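Local coordinates for protein MIP07328p (Drosophila melanogaster, PDB 6FKK) that probably acts as a membrane-bound axon guidance cue with chemorepellent activity, binding semaphorin receptors through its extracellular sema domain, at residues Cys257-Phe267 with Gly373-Asn381. Numbering follows the deposited sequence.
Sequences CSVPGEFPFYF and GRPLLTKVN. With NAG (2-acetamido-2-deoxy-beta-D-glucopyranose), chain B; NAG (2-acetamido-2-deoxy-beta-D-glucopyranose), chain C; MAN (alpha-D-mannopyranose), chain D.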
ATOM      1  N   CYS A 257      12.512  -3.874  -7.485  1.00 45.34           N
ATOM      2  CA  CYS A 257      12.970  -3.978  -6.104  1.00 44.89           C
ATOM      3  C   CYS A 257      13.935  -5.156  -6.045  1.00 45.28           C
ATOM      4  O   CYS A 257      13.514  -6.310  -5.923  1.00 55.53           O
ATOM      5  CB  CYS A 257      11.798  -4.158  -5.145  1.00 41.17           C
ATOM      6  SG  CYS A 257      12.268  -4.169  -3.400  1.00 66.88           S
ATOM      7  N   SER A 258      15.230  -4.862  -6.142  1.00 49.72           N
ATOM      8  CA  SER A 258      16.233  -5.911  -6.236  1.00 37.19           C
ATOM      9  C   SER A 258      17.521  -5.462  -5.565  1.00 38.13           C
ATOM     10  O   SER A 258      17.796  -4.265  -5.444  1.00 54.00           O
ATOM     11  CB  SER A 258      16.518  -6.286  -7.695  1.00 38.38           C
ATOM     12  OG  SER A 258      17.114  -5.204  -8.389  1.00 38.67           O
ATOM     13  N   VAL A 259      18.305  -6.444  -5.135  1.00 47.47           N
ATOM     14  CA  VAL A 259      19.637  -6.205  -4.588  1.00 55.71           C
ATOM     15  C   VAL A 259      20.628  -6.235  -5.748  1.00 65.39           C
ATOM     16  O   VAL A 259      20.749  -7.275  -6.414  1.00 66.14           O
ATOM     17  CB  VAL A 259      20.005  -7.250  -3.530  1.00 44.32           C
ATOM     18  CG1 VAL A 259      21.427  -7.022  -3.042  1.00 43.92           C
ATOM     19  CG2 VAL A 259      19.021  -7.195  -2.373  1.00 40.52           C
ATOM     20  N   PRO A 260      21.345  -5.148  -6.014  1.00 58.93           N
ATOM     21  CA  PRO A 260      22.200  -5.099  -7.202  1.00 49.56           C
ATOM     22  C   PRO A 260      23.386  -6.043  -7.097  1.00 51.66           C
ATOM     23  O   PRO A 260      23.794  -6.470  -6.013  1.00 64.05           O
ATOM     24  CB  PRO A 260      22.658  -3.637  -7.247  1.00 66.24           C
ATOM     25  CG  PRO A 260      22.576  -3.183  -5.825  1.00 61.96           C
ATOM     26  CD  PRO A 260      21.397  -3.900  -5.236  1.00 51.59           C
ATOM     27  N   GLY A 261      23.938  -6.363  -8.257  1.00 55.50           N
ATOM     28  CA  GLY A 261      25.093  -7.234  -8.335  1.00 52.92           C
ATOM     29  C   GLY A 261      25.246  -7.782  -9.736  1.00 54.76           C
ATOM     30  O   GLY A 261      24.506  -7.426 -10.656  1.00 62.35           O
ATOM     31  N   GLU A 262      26.245  -8.658  -9.882  1.00 57.80           N
ATOM     32  CA  GLU A 262      26.423  -9.362 -11.148  1.00 70.20           C
ATOM     33  C   GLU A 262      25.232 -10.266 -11.433  1.00 75.39           C
ATOM     34  O   GLU A 262      24.822 -10.427 -12.588  1.00 86.50           O
ATOM     35  CB  GLU A 262      27.721 -10.166 -11.128  1.00 63.82           C
ATOM     36  CG  GLU A 262      28.002 -10.923 -12.420  1.00 88.60           C
ATOM     37  CD  GLU A 262      29.353 -11.616 -12.417  1.00 95.78           C
ATOM     38  OE1 GLU A 262      30.128 -11.411 -11.459  1.00 93.58           O
ATOM     39  OE2 GLU A 262      29.640 -12.366 -13.375  1.00 92.39           O
ATOM     40  N   PHE A 263      24.659 -10.861 -10.386  1.00 74.05           N
ATOM     41  CA  PHE A 263      23.421 -11.631 -10.474  1.00 56.07           C
ATOM     42  C   PHE A 263      22.441 -11.015  -9.486  1.00 54.74           C
ATOM     43  O   PHE A 263      22.437 -11.376  -8.298  1.00 57.11           O
ATOM     44  CB  PHE A 263      23.663 -13.106 -10.175  1.00 58.24           C
ATOM     45  CG  PHE A 263      24.787 -13.706 -10.964  1.00 62.00           C
ATOM     46  CD1 PHE A 263      24.620 -14.021 -12.301  1.00 63.39           C
ATOM     47  CD2 PHE A 263      26.010 -13.960 -10.368  1.00 64.40           C
ATOM     48  CE1 PHE A 263      25.653 -14.574 -13.029  1.00 67.16           C
ATOM     49  CE2 PHE A 263      27.047 -14.514 -11.090  1.00 68.19           C
ATOM     50  CZ  PHE A 263      26.868 -14.822 -12.422  1.00 69.60           C
ATOM     51  N   PRO A 264      21.606 -10.073  -9.923  1.00 63.03           N
ATOM     52  CA  PRO A 264      20.720  -9.381  -8.982  1.00 47.65           C
ATOM     53  C   PRO A 264      19.693 -10.319  -8.368  1.00 51.10           C
ATOM     54  O   PRO A 264      19.251 -11.290  -8.986  1.00 67.64           O
ATOM     55  CB  PRO A 264      20.043  -8.311  -9.848  1.00 58.55           C
ATOM     56  CG  PRO A 264      20.930  -8.161 -11.044  1.00 64.21           C
ATOM     57  CD  PRO A 264      21.502  -9.524 -11.284  1.00 71.02           C
ATOM     58  N   PHE A 265      19.314 -10.011  -7.129  1.00 45.11           N
ATOM     59  CA  PHE A 265      18.337 -10.787  -6.372  1.00 44.25           C
ATOM     60  C   PHE A 265      17.038  -9.992  -6.320  1.00 41.71           C
ATOM     61  O   PHE A 265      16.964  -8.962  -5.645  1.00 49.82           O
ATOM     62  CB  PHE A 265      18.859 -11.092  -4.970  1.00 44.75           C
ATOM     63  CG  PHE A 265      17.995 -12.044  -4.191  1.00 44.48           C
ATOM     64  CD1 PHE A 265      16.959 -11.573  -3.401  1.00 56.21           C
ATOM     65  CD2 PHE A 265      18.222 -13.409  -4.244  1.00 58.94           C
ATOM     66  CE1 PHE A 265      16.163 -12.445  -2.684  1.00 45.29           C
ATOM     67  CE2 PHE A 265      17.428 -14.287  -3.528  1.00 76.24           C
ATOM     68  CZ  PHE A 265      16.397 -13.803  -2.746  1.00 54.77           C
ATOM     69  N   TYR A 266      16.014 -10.477  -7.015  1.00 54.80           N
ATOM     70  CA  TYR A 266      14.769  -9.736  -7.170  1.00 44.59           C
ATOM     71  C   TYR A 266      13.738 -10.139  -6.124  1.00 50.92           C
ATOM     72  O   TYR A 266      13.647 -11.307  -5.734  1.00 61.54           O
ATOM     73  CB  TYR A 266      14.177  -9.956  -8.565  1.00 39.56           C
ATOM     74  CG  TYR A 266      14.958  -9.316  -9.687  1.00 49.27           C
ATOM     75  CD1 TYR A 266      16.029  -9.971 -10.277  1.00 42.60           C
ATOM     76  CD2 TYR A 266      14.611  -8.062 -10.170  1.00 39.08           C
ATOM     77  CE1 TYR A 266      16.738  -9.392 -11.313  1.00 43.60           C
ATOM     78  CE2 TYR A 266      15.314  -7.474 -11.205  1.00 40.01           C
ATOM     79  CZ  TYR A 266      16.376  -8.143 -11.772  1.00 49.41           C
ATOM     80  OH  TYR A 266      17.079  -7.564 -12.802  1.00 78.11           O
ATOM     81  N   PHE A 267      12.964  -9.157  -5.677  1.00 51.95           N
ATOM     82  CA  PHE A 267      11.740  -9.371  -4.909  1.00 44.54           C
ATOM     83  C   PHE A 267      10.601  -8.941  -5.829  1.00 48.19           C
ATOM     84  O   PHE A 267      10.299  -7.749  -5.943  1.00 51.80           O
ATOM     85  CB  PHE A 267      11.751  -8.578  -3.606  1.00 38.83           C
ATOM     86  CG  PHE A 267      12.926  -8.874  -2.713  1.00 45.22           C
ATOM     87  CD1 PHE A 267      14.140  -8.235  -2.909  1.00 41.67           C
ATOM     88  CD2 PHE A 267      12.809  -9.770  -1.662  1.00 36.43           C
ATOM     89  CE1 PHE A 267      15.219  -8.496  -2.086  1.00 37.30           C
ATOM     90  CE2 PHE A 267      13.887 -10.036  -0.835  1.00 39.79           C
ATOM     91  CZ  PHE A 267      15.093  -9.397  -1.048  1.00 37.97           C
ATOM     92  N   GLY A 373      18.582   2.518  -5.188  1.00 49.73           N
ATOM     93  CA  GLY A 373      18.936   1.395  -6.034  1.00 43.85           C
ATOM     94  C   GLY A 373      19.016   0.058  -5.336  1.00 37.51           C
ATOM     95  O   GLY A 373      19.577  -0.888  -5.893  1.00 42.47           O
ATOM     96  N   ARG A 374      18.467  -0.050  -4.130  1.00 44.18           N
ATOM     97  CA  ARG A 374      18.500  -1.289  -3.367  1.00 46.82           C
ATOM     98  C   ARG A 374      17.390  -1.237  -2.329  1.00 44.86           C
ATOM     99  O   ARG A 374      16.867  -0.156  -2.030  1.00 49.34           O
ATOM    100  CB  ARG A 374      19.868  -1.494  -2.696  1.00 55.44           C
ATOM    101  CG  ARG A 374      20.306  -0.358  -1.790  1.00 46.71           C
ATOM    102  CD  ARG A 374      21.487  -0.765  -0.914  1.00 41.14           C
ATOM    103  NE  ARG A 374      22.608  -1.301  -1.684  1.00 58.25           N
ATOM    104  CZ  ARG A 374      22.889  -2.596  -1.794  1.00 74.93           C
ATOM    105  NH1 ARG A 374      22.128  -3.496  -1.186  1.00 74.37           N
ATOM    106  NH2 ARG A 374      23.929  -2.994  -2.514  1.00 79.80           N
ATOM    107  N   PRO A 375      16.994  -2.382  -1.777  1.00 44.40           N
ATOM    108  CA  PRO A 375      15.958  -2.373  -0.741  1.00 45.26           C
ATOM    109  C   PRO A 375      16.420  -1.646   0.512  1.00 49.19           C
ATOM    110  O   PRO A 375      17.594  -1.685   0.890  1.00 57.49           O
ATOM    111  CB  PRO A 375      15.720  -3.861  -0.460  1.00 34.64           C
ATOM    112  CG  PRO A 375      16.201  -4.563  -1.678  1.00 35.44           C
ATOM    113  CD  PRO A 375      17.354  -3.754  -2.177  1.00 38.77           C
ATOM    114  N   LEU A 376      15.469  -0.968   1.155  1.00 50.24           N
ATOM    115  CA  LEU A 376      15.746  -0.326   2.433  1.00 40.20           C
ATOM    116  C   LEU A 376      15.850  -1.335   3.568  1.00 42.00           C
ATOM    117  O   LEU A 376      16.444  -1.027   4.607  1.00 49.75           O
ATOM    118  CB  LEU A 376      14.660   0.702   2.742  1.00 42.62           C
ATOM    119  CG  LEU A 376      14.461   1.785   1.683  1.00 42.69           C
ATOM    120  CD1 LEU A 376      13.335   2.720   2.086  1.00 32.12           C
ATOM    121  CD2 LEU A 376      15.752   2.555   1.473  1.00 33.69           C
ATOM    122  N   LEU A 377      15.286  -2.527   3.389  1.00 39.45           N
ATOM    123  CA  LEU A 377      15.363  -3.594   4.378  1.00 41.82           C
ATOM    124  C   LEU A 377      15.123  -4.912   3.661  1.00 46.60           C
ATOM    125  O   LEU A 377      14.199  -5.009   2.851  1.00 52.89           O
ATOM    126  CB  LEU A 377      14.327  -3.399   5.493  1.00 52.57           C
ATOM    127  CG  LEU A 377      14.210  -4.515   6.535  1.00 39.15           C
ATOM    128  CD1 LEU A 377      15.412  -4.518   7.454  1.00 54.19           C
ATOM    129  CD2 LEU A 377      12.933  -4.371   7.338  1.00 43.17           C
ATOM    130  N   THR A 378      15.952  -5.912   3.947  1.00 41.28           N
ATOM    131  CA  THR A 378      15.767  -7.249   3.406  1.00 37.51           C
ATOM    132  C   THR A 378      15.611  -8.247   4.544  1.00 56.79           C
ATOM    133  O   THR A 378      16.227  -8.104   5.605  1.00 77.86           O
ATOM    134  CB  THR A 378      16.939  -7.671   2.506  1.00 38.70           C
ATOM    135  OG1 THR A 378      18.138  -7.756   3.283  1.00 66.58           O
ATOM    136  CG2 THR A 378      17.138  -6.667   1.385  1.00 48.29           C
ATOM    137  N   LYS A 379      14.771  -9.256   4.317  1.00 49.61           N
ATOM    138  CA  LYS A 379      14.554 -10.343   5.272  1.00 43.20           C
ATOM    139  C   LYS A 379      14.547 -11.647   4.482  1.00 61.68           C
ATOM    140  O   LYS A 379      13.545 -11.981   3.843  1.00 74.48           O
ATOM    141  CB  LYS A 379      13.254 -10.156   6.047  1.00 39.16           C
ATOM    142  CG  LYS A 379      13.367  -9.247   7.259  1.00 44.39           C
ATOM    143  CD  LYS A 379      12.054  -9.197   8.028  1.00 38.85           C
ATOM    144  CE  LYS A 379      12.273  -8.758   9.467  1.00 64.83           C
ATOM    145  NZ  LYS A 379      13.138  -9.723  10.205  1.00 84.35           N
ATOM    146  N   VAL A 380      15.657 -12.381   4.527  1.00 59.66           N
ATOM    147  CA  VAL A 380      15.849 -13.571   3.709  1.00 70.49           C
ATOM    148  C   VAL A 380      16.116 -14.766   4.614  1.00 77.09           C
ATOM    149  O   VAL A 380      16.792 -14.641   5.642  1.00 64.15           O
ATOM    150  CB  VAL A 380      17.002 -13.375   2.700  1.00 65.80           C
ATOM    151  CG1 VAL A 380      17.085 -14.551   1.745  1.00 74.26           C
ATOM    152  CG2 VAL A 380      16.810 -12.081   1.931  1.00 64.76           C
ATOM    153  N   ASN A 381      15.575 -15.926   4.226  1.00 78.65           N
ATOM    154  CA  ASN A 381      15.764 -17.182   4.953  1.00102.14           C
ATOM    155  C   ASN A 381      15.253 -17.080   6.389  1.00108.72           C
ATOM    156  O   ASN A 381      15.880 -17.571   7.329  1.00119.50           O
ATOM    157  CB  ASN A 381      17.230 -17.626   4.926  1.00108.43           C
ATOM    158  CG  ASN A 381      17.585 -18.382   3.660  1.00107.42           C
ATOM    159  OD1 ASN A 381      16.829 -19.243   3.204  1.00105.60           O
ATOM    160  ND2 ASN A 381      18.738 -18.063   3.080  1.00100.03           N
TER
HETATM  161  C1  NAG B   2      21.565  -4.865 -13.323  1.00 80.62           C
HETATM  162  C2  NAG B   2      22.992  -4.623 -12.841  1.00 80.42           C
HETATM  163  C3  NAG B   2      23.984  -4.796 -13.993  1.00 92.04           C
HETATM  164  C4  NAG B   2      23.743  -6.096 -14.755  1.00104.39           C
HETATM  165  C5  NAG B   2      22.266  -6.271 -15.092  1.00 90.38           C
HETATM  166  C6  NAG B   2      21.946  -7.622 -15.687  1.00 91.53           C
HETATM  167  C7  NAG B   2      23.558  -3.077 -11.020  1.00 83.63           C
HETATM  168  C8  NAG B   2      23.631  -1.643 -10.592  1.00 72.13           C
HETATM  169  N2  NAG B   2      23.120  -3.295 -12.263  1.00 76.39           N
HETATM  170  O3  NAG B   2      25.302  -4.785 -13.457  1.00 85.47           O
HETATM  171  O4  NAG B   2      24.448  -6.050 -15.990  1.00118.96           O
HETATM  172  O5  NAG B   2      21.474  -6.145 -13.907  1.00 82.07           O
HETATM  173  O6  NAG B   2      20.545  -7.860 -15.703  1.00 93.11           O
HETATM  174  O7  NAG B   2      23.879  -3.997 -10.275  1.00 88.48           O
HETATM  175  C1  NAG C   1      16.733  -3.680 -11.831  1.00 39.46           C
HETATM  176  C2  NAG C   1      17.154  -3.947 -13.270  1.00 41.29           C
HETATM  177  C3  NAG C   1      18.508  -4.660 -13.308  1.00 55.99           C
HETATM  178  C4  NAG C   1      19.538  -3.955 -12.427  1.00 58.93           C
HETATM  179  C5  NAG C   1      18.959  -3.651 -11.048  1.00 57.11           C
HETATM  180  C6  NAG C   1      19.876  -2.813 -10.188  1.00 62.72           C
HETATM  181  C7  NAG C   1      15.339  -4.232 -14.903  1.00 56.67           C
HETATM  182  C8  NAG C   1      14.363  -5.194 -15.512  1.00 74.51           C
HETATM  183  N2  NAG C   1      16.147  -4.734 -13.964  1.00 41.12           N
HETATM  184  O3  NAG C   1      18.937  -4.692 -14.665  1.00 61.90           O
HETATM  185  O4  NAG C   1      20.667  -4.796 -12.201  1.00 72.74           O
HETATM  186  O5  NAG C   1      17.731  -2.928 -11.178  1.00 52.82           O
HETATM  187  O6  NAG C   1      20.146  -1.554 -10.786  1.00 68.39           O
HETATM  188  O7  NAG C   1      15.391  -3.055 -15.246  1.00 67.51           O
HETATM  189  C1  MAN D   5      29.180 -12.411 -19.236  1.00197.85           C
HETATM  190  C2  MAN D   5      29.055 -13.900 -19.699  1.00198.63           C
HETATM  191  C3  MAN D   5      27.895 -14.628 -19.008  1.00185.57           C
HETATM  192  C4  MAN D   5      27.847 -14.322 -17.503  1.00189.59           C
HETATM  193  C5  MAN D   5      27.747 -12.819 -17.332  1.00192.96           C
HETATM  194  C6  MAN D   5      27.570 -12.357 -15.895  1.00188.35           C
HETATM  195  O2  MAN D   5      30.182 -14.628 -19.294  1.00206.91           O
HETATM  196  O3  MAN D   5      28.000 -16.027 -19.203  1.00168.73           O
HETATM  197  O4  MAN D   5      26.717 -14.939 -16.917  1.00185.55           O
HETATM  198  O5  MAN D   5      28.968 -12.252 -17.831  1.00200.25           O
HETATM  199  O6  MAN D   5      27.955 -13.415 -15.029  1.00191.70           O
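Pro375 is wedged between Val259, Phe267 and Cys257, and the tight part of this contact gathers round its ring. Val259 sets CG2 3.8 Å from Pro375 CD, the two side chains crossing at about a right angle. Phe267 brings CE1 to 4.1 Å from Pro375 CG, while its CZ reaches Thr378 CG2. Cys257 SG adds a looser apolar touch, fixed by its disulfide to Cys302 on strand 298-305, whose Ala300 also packs against Pro375 and Phe267. The contact illustrates how a sema-domain beta-propeller joins the strands of a beta hairpin to the loop leading into strand 377-380, and to that strand itself, largely through side chains: 251-259 and 265-279 pair antiparallel, whereas 377-380 pairs antiparallel with 298-305, starting at a classic beta bulge in which Leu376 and Leu377 both face Val301. Toward solvent the partners are only partly buried. Arg374, its chain bent at chi3 (54°), sets one guanidinium face against CD and CG of Pro260, with NH2 3.6 Å from CG. Val380 CG2 only grazes the edge of the Phe267 ring, 4.4 Å from CZ. Beyond Pro260 the turn leaves 373-381 and meets glycan, as does Tyr266 on the returning strand: Gly261 N makes a weak hydrogen bond to one N-acetylglucosamine, Tyr266 OH accepts one from N2 of another, and exposed Glu262 takes the mannose hydroxyl O6 on OE2 at 2.6 Å.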